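PDB 2G8S: Glucose/sorbosone dehydrogenases from Escherichia coli K12, which is a calcium-binding beta-propeller protein of the glucose/sorbosone dehydrogenase family, built around antiparallel beta sheets. Local coordinates for residues Val328-Gly331 / Tyr335-Val338; Gly221-Ile226 / Ala238-Asn243; Arg82-Tyr87 / Arg116-Gln121. One frame throughout, in Å; residues are numbered along the deposited sequence. Where two conformers were deposited one is given.

Contact 1 (Val328-Gly331 / Tyr335-Val338); sequences VRTG and YLYV. With EDO (1,2-ethanediol), chain L.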
loop_
_atom_site.group_PDB
_atom_site.type_symbol
_atom_site.label_atom_id
_atom_site.label_comp_id
_atom_site.label_asym_id
_atom_site.label_seq_id
_atom_site.Cartn_x
_atom_site.Cartn_y
_atom_site.Cartn_z
ATOM N N VAL A 328 5.431 4.594 -5.488
ATOM C CA VAL A 328 6.784 5.130 -5.439
ATOM C C VAL A 328 7.648 4.078 -4.751
ATOM O O VAL A 328 7.295 3.584 -3.675
ATOM C CB VAL A 328 6.854 6.471 -4.635
ATOM C CG1 VAL A 328 8.282 7.003 -4.613
ATOM C CG2 VAL A 328 5.911 7.527 -5.228
ATOM N N ARG A 329 8.772 3.743 -5.382
ATOM C CA ARG A 329 9.687 2.734 -4.844
ATOM C C ARG A 329 11.129 3.138 -5.027
ATOM O O ARG A 329 11.496 3.758 -6.026
ATOM C CB ARG A 329 9.478 1.391 -5.537
ATOM C CG ARG A 329 8.172 0.710 -5.196
ATOM C CD ARG A 329 8.186 0.139 -3.783
ATOM N NE ARG A 329 9.307 -0.778 -3.576
ATOM C CZ ARG A 329 9.357 -2.024 -4.037
ATOM N NH1 ARG A 329 8.344 -2.528 -4.734
ATOM N NH2 ARG A 329 10.425 -2.768 -3.798
ATOM N N THR A 330 11.951 2.782 -4.049
ATOM C CA THR A 330 13.383 3.015 -4.165
ATOM C C THR A 330 14.001 1.761 -4.750
ATOM O O THR A 330 13.888 0.677 -4.171
ATOM C CB THR A 330 14.024 3.316 -2.802
ATOM O OG1 THR A 330 13.459 4.527 -2.286
ATOM C CG2 THR A 330 15.546 3.461 -2.935
ATOM N N GLY A 331 14.642 1.907 -5.910
ATOM C CA GLY A 331 15.239 0.770 -6.593
ATOM C C GLY A 331 16.559 0.321 -5.995
ATOM O O GLY A 331 17.209 1.086 -5.279
ATOM N N TYR A 335 17.769 4.613 -7.676
ATOM C CA TYR A 335 16.834 5.511 -8.342
ATOM C C TYR A 335 15.444 5.365 -7.734
ATOM O O TYR A 335 15.134 4.337 -7.126
ATOM C CB TYR A 335 16.786 5.199 -9.843
ATOM C CG TYR A 335 17.952 5.782 -10.602
ATOM C CD1 TYR A 335 17.805 6.952 -11.363
ATOM C CD2 TYR A 335 19.195 5.163 -10.570
ATOM C CE1 TYR A 335 18.894 7.505 -12.059
ATOM C CE2 TYR A 335 20.291 5.702 -11.269
ATOM C CZ TYR A 335 20.127 6.861 -12.007
ATOM O OH TYR A 335 21.214 7.383 -12.684
ATOM N N LEU A 336 14.616 6.392 -7.903
ATOM C CA LEU A 336 13.206 6.303 -7.533
ATOM C C LEU A 336 12.417 5.821 -8.738
ATOM O O LEU A 336 12.642 6.291 -9.847
ATOM C CB LEU A 336 12.690 7.672 -7.090
ATOM C CG LEU A 336 11.521 7.716 -6.118
ATOM C CD1 LEU A 336 11.986 7.186 -4.747
ATOM C CD2 LEU A 336 11.022 9.160 -6.003
ATOM N N TYR A 337 11.502 4.882 -8.508
ATOM C CA TYR A 337 10.627 4.355 -9.555
ATOM C C TYR A 337 9.194 4.718 -9.210
ATOM O O TYR A 337 8.765 4.552 -8.073
ATOM C CB TYR A 337 10.802 2.846 -9.712
ATOM C CG TYR A 337 12.130 2.508 -10.353
ATOM C CD1 TYR A 337 12.224 2.256 -11.722
ATOM C CD2 TYR A 337 13.305 2.482 -9.595
ATOM C CE1 TYR A 337 13.443 1.973 -12.313
ATOM C CE2 TYR A 337 14.549 2.199 -10.187
ATOM C CZ TYR A 337 14.599 1.937 -11.551
ATOM O OH TYR A 337 15.799 1.653 -12.174
ATOM N N VAL A 338 8.472 5.235 -10.198
ATOM C CA VAL A 338 7.160 5.832 -9.950
ATOM C C VAL A 338 6.148 5.286 -10.945
ATOM O O VAL A 338 6.440 5.187 -12.132
ATOM C CB VAL A 338 7.222 7.390 -10.046
ATOM C CG1 VAL A 338 5.851 8.031 -9.843
ATOM C CG2 VAL A 338 8.214 7.955 -9.030
HETATM C C1 EDO L . 16.702 0.842 -17.209
HETATM O O1 EDO L . 16.788 2.202 -16.774
HETATM C C2 EDO L . 16.449 -0.064 -16.013
HETATM O O2 EDO L . 15.762 0.665 -14.991
#

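Contact 2 (Gly221-Ile226 / Ala238-Asn243); sequences GDEINI and ATWGIN. With CA (calcium ion), chain C; EDO (1,2-ethanediol), chain E; EDO (1,2-ethanediol), chain N.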
loop_
_atom_site.group_PDB
_atom_site.type_symbol
_atom_site.label_atom_id
_atom_site.label_comp_id
_atom_site.label_asym_id
_atom_site.label_seq_id
_atom_site.Cartn_x
_atom_site.Cartn_y
_atom_site.Cartn_z
ATOM N N GLY A 221 -7.392 15.215 6.108
ATOM C CA GLY A 221 -7.085 14.311 7.200
ATOM C C GLY A 221 -6.274 13.089 6.806
ATOM O O GLY A 221 -6.239 12.105 7.551
ATOM N N ASP A 222 -5.604 13.124 5.647
ATOM C CA ASP A 222 -4.649 12.052 5.326
ATOM C C ASP A 222 -3.613 11.969 6.441
ATOM O O ASP A 222 -3.294 12.986 7.068
ATOM C CB ASP A 222 -3.907 12.314 4.011
ATOM C CG ASP A 222 -4.772 12.119 2.771
ATOM O OD1 ASP A 222 -6.016 12.008 2.869
ATOM O OD2 ASP A 222 -4.173 12.107 1.673
ATOM N N GLU A 223 -3.081 10.766 6.672
ATOM C CA GLU A 223 -2.169 10.518 7.797
ATOM C C GLU A 223 -0.977 9.653 7.425
ATOM O O GLU A 223 -1.054 8.834 6.507
ATOM C CB GLU A 223 -2.903 9.781 8.925
ATOM C CG GLU A 223 -4.024 10.554 9.604
ATOM C CD GLU A 223 -4.649 9.766 10.751
ATOM O OE1 GLU A 223 -4.335 8.551 10.915
ATOM O OE2 GLU A 223 -5.455 10.366 11.504
ATOM N N ILE A 224 0.111 9.843 8.164
ATOM C CA ILE A 224 1.169 8.846 8.318
ATOM C C ILE A 224 1.119 8.347 9.757
ATOM O O ILE A 224 1.141 9.155 10.692
ATOM C CB ILE A 224 2.579 9.421 8.073
ATOM C CG1 ILE A 224 2.684 10.020 6.670
ATOM C CG2 ILE A 224 3.642 8.322 8.279
ATOM C CD1 ILE A 224 4.002 10.768 6.414
ATOM N N ASN A 225 0.998 7.028 9.922
ATOM C CA ASN A 225 1.047 6.399 11.234
ATOM C C ASN A 225 2.233 5.448 11.365
ATOM O O ASN A 225 2.729 4.902 10.358
ATOM C CB ASN A 225 -0.250 5.622 11.487
ATOM C CG ASN A 225 -1.435 6.537 11.670
ATOM O OD1 ASN A 225 -1.469 7.299 12.624
ATOM N ND2 ASN A 225 -2.397 6.483 10.751
ATOM N N ILE A 226 2.667 5.249 12.610
ATOM C CA ILE A 226 3.659 4.218 12.957
ATOM C C ILE A 226 2.934 3.188 13.837
ATOM O O ILE A 226 2.905 3.305 15.066
ATOM C CB ILE A 226 4.910 4.788 13.682
ATOM C CG1 ILE A 226 5.514 5.960 12.891
ATOM C CG2 ILE A 226 5.929 3.674 13.936
ATOM C CD1 ILE A 226 6.645 6.673 13.631
ATOM N N ALA A 238 -11.863 9.424 15.865
ATOM C CA ALA A 238 -10.880 10.507 15.814
ATOM C C ALA A 238 -10.522 10.726 14.354
ATOM O O ALA A 238 -10.248 9.767 13.628
ATOM C CB ALA A 238 -9.622 10.152 16.631
ATOM N N THR A 239 -10.541 11.985 13.921
ATOM C CA THR A 239 -10.136 12.316 12.559
ATOM C C THR A 239 -9.655 13.759 12.459
ATOM O O THR A 239 -10.163 14.642 13.164
ATOM C CB THR A 239 -11.270 12.055 11.540
ATOM O OG1 THR A 239 -10.808 12.332 10.211
ATOM C CG2 THR A 239 -12.472 12.924 11.849
ATOM N N TRP A 240 -8.674 13.981 11.585
ATOM C CA TRP A 240 -8.243 15.322 11.232
ATOM C C TRP A 240 -8.956 15.849 9.998
ATOM O O TRP A 240 -8.671 16.960 9.553
ATOM C CB TRP A 240 -6.729 15.357 11.032
ATOM C CG TRP A 240 -5.973 15.273 12.318
ATOM C CD1 TRP A 240 -5.321 14.176 12.829
ATOM C CD2 TRP A 240 -5.794 16.326 13.276
ATOM N NE1 TRP A 240 -4.742 14.489 14.040
ATOM C CE2 TRP A 240 -5.012 15.803 14.333
ATOM C CE3 TRP A 240 -6.199 17.672 13.325
ATOM C CZ2 TRP A 240 -4.640 16.576 15.439
ATOM C CZ3 TRP A 240 -5.828 18.444 14.423
ATOM C CH2 TRP A 240 -5.054 17.887 15.469
ATOM N N GLY A 241 -9.889 15.065 9.468
ATOM C CA GLY A 241 -10.676 15.478 8.318
ATOM C C GLY A 241 -12.118 15.764 8.686
ATOM O O GLY A 241 -12.520 15.649 9.853
ATOM N N ILE A 242 -12.895 16.148 7.677
ATOM C CA ILE A 242 -14.329 16.358 7.836
ATOM C C ILE A 242 -15.061 15.563 6.758
ATOM O O ILE A 242 -14.426 14.981 5.870
ATOM C CB ILE A 242 -14.704 17.868 7.771
ATOM C CG1 ILE A 242 -14.252 18.497 6.440
ATOM C CG2 ILE A 242 -14.155 18.605 9.000
ATOM C CD1 ILE A 242 -14.547 20.009 6.326
ATOM N N ASN A 243 -16.387 15.518 6.822
ATOM C CA ASN A 243 -17.131 14.858 5.755
ATOM C C ASN A 243 -17.067 15.719 4.494
ATOM O O ASN A 243 -16.765 16.911 4.572
ATOM C CB ASN A 243 -18.576 14.579 6.177
ATOM C CG ASN A 243 -19.154 13.354 5.496
ATOM O OD1 ASN A 243 -18.563 12.811 4.567
ATOM N ND2 ASN A 243 -20.318 12.914 5.959
HETATM CA CA CA C . -5.976 8.250 12.769
HETATM C C1 EDO E . -7.879 8.726 8.470
HETATM O O1 EDO E . -8.196 7.727 9.457
HETATM C C2 EDO E . -8.944 9.820 8.521
HETATM O O2 EDO E . -9.068 10.297 9.858
HETATM C C1 EDO N . -10.522 19.750 6.299
HETATM O O1 EDO N . -9.972 21.067 6.145
HETATM C C2 EDO N . -9.671 18.944 7.273
HETATM O O2 EDO N . -10.016 19.293 8.621
HETATM O O HOH W 1 -7.084 12.035 10.200
HETATM O O HOH W 2 -3.790 8.025 13.895
HETATM O O HOH W 3 -8.238 8.543 12.155
HETATM O O HOH W 4 -6.160 6.212 11.537
HETATM O O HOH W 5 -6.515 9.844 14.412
#

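Contact 3 (Arg82-Tyr87 / Arg116-Gln121); sequences RIWLSY and RTVFRQ. With PO4 (phosphate ion), chain D.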
loop_
_atom_site.group_PDB
_atom_site.type_symbol
_atom_site.label_atom_id
_atom_site.label_comp_id
_atom_site.label_asym_id
_atom_site.label_seq_id
_atom_site.Cartn_x
_atom_site.Cartn_y
_atom_site.Cartn_z
ATOM N N ARG A 82 8.755 -17.436 -4.603
ATOM C CA ARG A 82 7.389 -17.146 -4.198
ATOM C C ARG A 82 7.066 -15.667 -4.357
ATOM O O ARG A 82 7.836 -14.800 -3.932
ATOM C CB ARG A 82 7.158 -17.613 -2.766
ATOM C CG ARG A 82 5.753 -17.355 -2.258
ATOM C CD ARG A 82 5.629 -17.817 -0.833
ATOM N NE ARG A 82 5.660 -19.277 -0.724
ATOM C CZ ARG A 82 5.575 -19.945 0.423
ATOM N NH1 ARG A 82 5.486 -19.285 1.572
ATOM N NH2 ARG A 82 5.597 -21.274 0.417
ATOM N N ILE A 83 5.924 -15.389 -4.987
ATOM C CA ILE A 83 5.414 -14.025 -5.076
ATOM C C ILE A 83 4.013 -13.964 -4.488
ATOM O O ILE A 83 3.234 -14.913 -4.618
ATOM C CB ILE A 83 5.475 -13.428 -6.511
ATOM C CG1 ILE A 83 4.446 -14.055 -7.443
ATOM C CG2 ILE A 83 6.889 -13.522 -7.074
ATOM C CD1 ILE A 83 4.153 -13.185 -8.678
ATOM N N TRP A 84 3.740 -12.869 -3.788
ATOM C CA TRP A 84 2.452 -12.633 -3.150
ATOM C C TRP A 84 1.666 -11.584 -3.920
ATOM O O TRP A 84 2.242 -10.607 -4.418
ATOM C CB TRP A 84 2.661 -12.149 -1.709
ATOM C CG TRP A 84 3.137 -13.208 -0.757
ATOM C CD1 TRP A 84 4.374 -13.807 -0.721
ATOM C CD2 TRP A 84 2.375 -13.800 0.301
ATOM N NE1 TRP A 84 4.424 -14.737 0.299
ATOM C CE2 TRP A 84 3.210 -14.751 0.944
ATOM C CE3 TRP A 84 1.065 -13.615 0.776
ATOM C CZ2 TRP A 84 2.774 -15.507 2.049
ATOM C CZ3 TRP A 84 0.628 -14.370 1.859
ATOM C CH2 TRP A 84 1.480 -15.302 2.487
ATOM N N LEU A 85 0.352 -11.779 -4.012
ATOM C CA LEU A 85 -0.536 -10.803 -4.652
ATOM C C LEU A 85 -1.718 -10.502 -3.741
ATOM O O LEU A 85 -2.190 -11.379 -3.002
ATOM C CB LEU A 85 -1.087 -11.326 -5.987
ATOM C CG LEU A 85 -0.091 -11.717 -7.086
ATOM C CD1 LEU A 85 -0.775 -12.456 -8.239
ATOM C CD2 LEU A 85 0.624 -10.472 -7.619
ATOM N N SER A 86 -2.196 -9.261 -3.795
ATOM C CA SER A 86 -3.472 -8.933 -3.183
ATOM C C SER A 86 -4.428 -8.416 -4.251
ATOM O O SER A 86 -4.010 -7.909 -5.287
ATOM C CB SER A 86 -3.301 -7.895 -2.070
ATOM O OG SER A 86 -2.859 -6.646 -2.581
ATOM N N TYR A 87 -5.719 -8.561 -3.995
ATOM C CA TYR A 87 -6.730 -8.222 -4.995
ATOM C C TYR A 87 -8.083 -8.094 -4.315
ATOM O O TYR A 87 -8.245 -8.536 -3.186
ATOM C CB TYR A 87 -6.777 -9.298 -6.103
ATOM C CG TYR A 87 -7.118 -10.705 -5.634
ATOM C CD1 TYR A 87 -8.399 -11.228 -5.836
ATOM C CD2 TYR A 87 -6.155 -11.529 -5.026
ATOM C CE1 TYR A 87 -8.725 -12.522 -5.419
ATOM C CE2 TYR A 87 -6.479 -12.833 -4.607
ATOM C CZ TYR A 87 -7.768 -13.310 -4.803
ATOM O OH TYR A 87 -8.109 -14.586 -4.406
ATOM N N ARG A 116 -2.449 -19.730 -4.508
ATOM C CA ARG A 116 -3.462 -20.045 -3.493
ATOM C C ARG A 116 -3.802 -18.804 -2.671
ATOM O O ARG A 116 -2.915 -18.025 -2.338
ATOM C CB ARG A 116 -2.978 -21.174 -2.572
ATOM C CG ARG A 116 -1.721 -20.848 -1.762
ATOM C CD ARG A 116 -1.205 -22.068 -1.018
ATOM N NE ARG A 116 -2.171 -22.533 -0.028
ATOM C CZ ARG A 116 -1.957 -22.571 1.283
ATOM N NH1 ARG A 116 -0.791 -22.185 1.790
ATOM N NH2 ARG A 116 -2.916 -23.009 2.087
ATOM N N THR A 117 -5.076 -18.636 -2.346
ATOM C CA THR A 117 -5.497 -17.522 -1.511
ATOM C C THR A 117 -5.461 -17.983 -0.056
ATOM O O THR A 117 -6.126 -18.958 0.330
ATOM C CB THR A 117 -6.885 -17.014 -1.935
ATOM O OG1 THR A 117 -6.815 -16.548 -3.290
ATOM C CG2 THR A 117 -7.351 -15.870 -1.036
ATOM N N VAL A 118 -4.663 -17.288 0.749
ATOM C CA VAL A 118 -4.454 -17.689 2.134
ATOM C C VAL A 118 -5.128 -16.798 3.173
ATOM O O VAL A 118 -5.236 -17.186 4.326
ATOM C CB VAL A 118 -2.947 -17.850 2.484
ATOM C CG1 VAL A 118 -2.273 -18.795 1.523
ATOM C CG2 VAL A 118 -2.232 -16.503 2.503
ATOM N N PHE A 119 -5.553 -15.604 2.764
ATOM C CA PHE A 119 -6.177 -14.674 3.690
ATOM C C PHE A 119 -7.248 -13.867 2.985
ATOM O O PHE A 119 -7.053 -13.397 1.859
ATOM C CB PHE A 119 -5.151 -13.723 4.326
ATOM C CG PHE A 119 -5.792 -12.594 5.089
ATOM C CD1 PHE A 119 -6.254 -12.790 6.383
ATOM C CD2 PHE A 119 -5.989 -11.353 4.487
ATOM C CE1 PHE A 119 -6.886 -11.758 7.082
ATOM C CE2 PHE A 119 -6.611 -10.328 5.173
ATOM C CZ PHE A 119 -7.066 -10.530 6.471
ATOM N N ARG A 120 -8.385 -13.717 3.661
ATOM C CA ARG A 120 -9.476 -12.887 3.155
ATOM C C ARG A 120 -10.026 -11.944 4.207
ATOM O O ARG A 120 -10.299 -12.340 5.342
ATOM C CB ARG A 120 -10.626 -13.753 2.643
ATOM C CG ARG A 120 -10.336 -14.419 1.337
ATOM C CD ARG A 120 -11.466 -15.363 0.966
ATOM N NE ARG A 120 -11.348 -15.798 -0.419
ATOM C CZ ARG A 120 -10.762 -16.924 -0.818
ATOM N NH1 ARG A 120 -10.210 -17.763 0.062
ATOM N NH2 ARG A 120 -10.715 -17.197 -2.111
ATOM N N GLN A 121 -10.160 -10.680 3.821
ATOM C CA GLN A 121 -10.935 -9.735 4.598
ATOM C C GLN A 121 -12.374 -10.228 4.671
ATOM O O GLN A 121 -13.011 -10.450 3.644
ATOM C CB GLN A 121 -10.881 -8.370 3.926
ATOM C CG GLN A 121 -11.688 -7.301 4.621
ATOM C CD GLN A 121 -11.558 -5.959 3.936
ATOM O OE1 GLN A 121 -11.744 -5.852 2.722
ATOM N NE2 GLN A 121 -11.243 -4.923 4.711
HETATM P P PO4 D . -8.948 -18.104 3.410
HETATM O O1 PO4 D . -8.101 -19.256 2.897
HETATM O O2 PO4 D . -10.372 -18.237 2.953
HETATM O O3 PO4 D . -8.921 -18.079 4.918
HETATM O O4 PO4 D . -8.405 -16.818 2.850
#

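Contact 1 (Val328-Gly331 / Tyr335-Val338)
Arg329 and Tyr337 face each other as the hydrogen-bonded pair of a short antiparallel hairpin; two bonds join them, each residue giving its N-H and receiving on its carbonyl. Arg329 N reaches Tyr337 O at 2.8 Å, lying in the carbonyl plane, while Tyr337 N gives the straighter return bond to Arg329 O at 2.7 Å (170° at the hydrogen). One residue beyond the strand, Gly331 N donates to Tyr335 O at 2.8 Å, approaching close to the C=O axis. Two of these carbonyls also take a CA-H contact: Tyr337 O from Val328 CA at 3.3 Å, and Arg329 O from Leu336 CA.

Among the side chains, Thr330 OG1 is hydrogen-bonded to Phe278 O and passes 3.9 Å from Leu336 CD1. Tyr337 OH bonds to Asp333 in the turn and also accepts from O2 of a 1,2-ethanediol at 3.0 Å, met at the ring edge. Gly331 CA lies 3.9 Å from Tyr337 CE2.

On the face of Val328, Thr330, Leu336 and Val338 the side-chain packing is mainly apolar. With Val328 CG1 anti to the backbone N (chi1 -180°), this methyl meets Leu336 CG at 3.6 Å, and Val338 adds a looser touch. Strand 336-340 pairs on its far side with 345-352, making this the hairpin of two adjacent strands in a four-stranded antiparallel beta-propeller blade.

Contact 2 (Gly221-Ile226 / Ala238-Asn243)
Gly221, next to strand 222-225, packs against the loop that carries Trp240, its CA 3.7 Å from Trp240 C. The positive phi of 94° suits glycine, and Gly221 CA sits close to the backbone of both Trp240 and Gly241. With Asp222 it forms a G1 beta bulge opposite Trp267 of strand 265-267.

Glu223 carries the contact outward from this strand. Its CB points neither at nor away from the loop; with CG anti to the carbonyl carbon, the chain then runs extended (chi2 -177°), so that its end approaches the loop and brings the carboxylate to the calcium ion. CD lies 2.9 Å from the metal because both oxygens bind it: OE1 and OE2 each stand 2.5 Å from the calcium in a bidentate grip. OE1 also accepts from Asn225 ND2 at 2.8 Å, on its anti side and 16° out of the carboxylate plane; this second-shell amide would help fix the carboxylate's rotation. OE2 turns toward the loop, near the edge of the Trp240 indole at CD1, and takes a hydrogen bond from a water.

Glu223 lies on a strand of one four-stranded antiparallel sheet of the beta-propeller, and Tyr233 in the loop that follows it. Four waters and the carbonyl oxygen of Tyr233 complete the calcium shell, and one of those waters donates to Asn225 OD1 while another donates to Ala238 O.

The water on Glu223 OE2 ties both segments together: it also donates to Gly221 O at 2.8 Å and accepts from Trp240 N. Within the loop, Thr239 OG1 accepts from Gly241 N at 3.0 Å, an ST turn, and pairs with O2 of a 1,2-ethanediol. The indole of Trp240 stacks on Tyr266, and its NE1 is hydrogen-bonded to Gln262 OE1.

Contact 3 (Arg82-Tyr87 / Arg116-Gln121)
The ring of Tyr87 meets Thr117 at its edge, OH to OG1 at 2.6 Å and near the ring plane, a short hydrogen bond in which either hydroxyl may be the donor. This and the neighbouring contacts bridge two strands of one antiparallel beta-propeller blade, 82-90 and 115-120, which each pair with strand 96-105 rather than with each other. The guanidinium of Arg120 has the methyl CG2 of Thr117 over the centre of one face, 3.5 Å above the plane, and a phosphate ion in plane at its edge. The indole of Trp84 receives Val118 CG2 obliquely at CZ3, 3.6 Å away, while Val118 CG1 lies over one face of the Arg116 guanidinium, offset toward the rim.

Segments 82-87 and 116-120 run at 64° to each other. A classic beta bulge at Val118 and Phe119, opposite Val100, interrupts the regular pairing of the second strand. Tyr87 CG sits between the backbone N and the carbonyl carbon (chi1 60°), a setting from which its hydroxyl extends to Thr117.

Arg120 is held at several points: NE forms a salt bridge with Glu89, and the phosphate, probably from the crystallisation liquor, binds at NH1. The main bond there runs from Arg120 NH1 to phosphate O2 at 2.9 Å, with 148° at the hydrogen.

In the fold
Three different sheets of one beta-propeller supply the contacts, illustrating how such a fold repeats a simple antiparallel plan around a centre. Along the chain they follow in series: contact 3 first, then contact 2, and contact 1 near the C-terminus. In contact 1's sheet, strand 8-17 from the N-terminus lines up beside the C-terminal strand 345-352, so that chain start and end share one blade. The centres lie 24 to 28 Å apart and no two contacts touch; contacts 2 and 3 sit on opposite sides of the chain's centre. Contact 2 joins a calcium-binding strand residue to the loop following it; contact 1 pairs neighbouring strands, whereas those of contact 3 both flank strand 96-105.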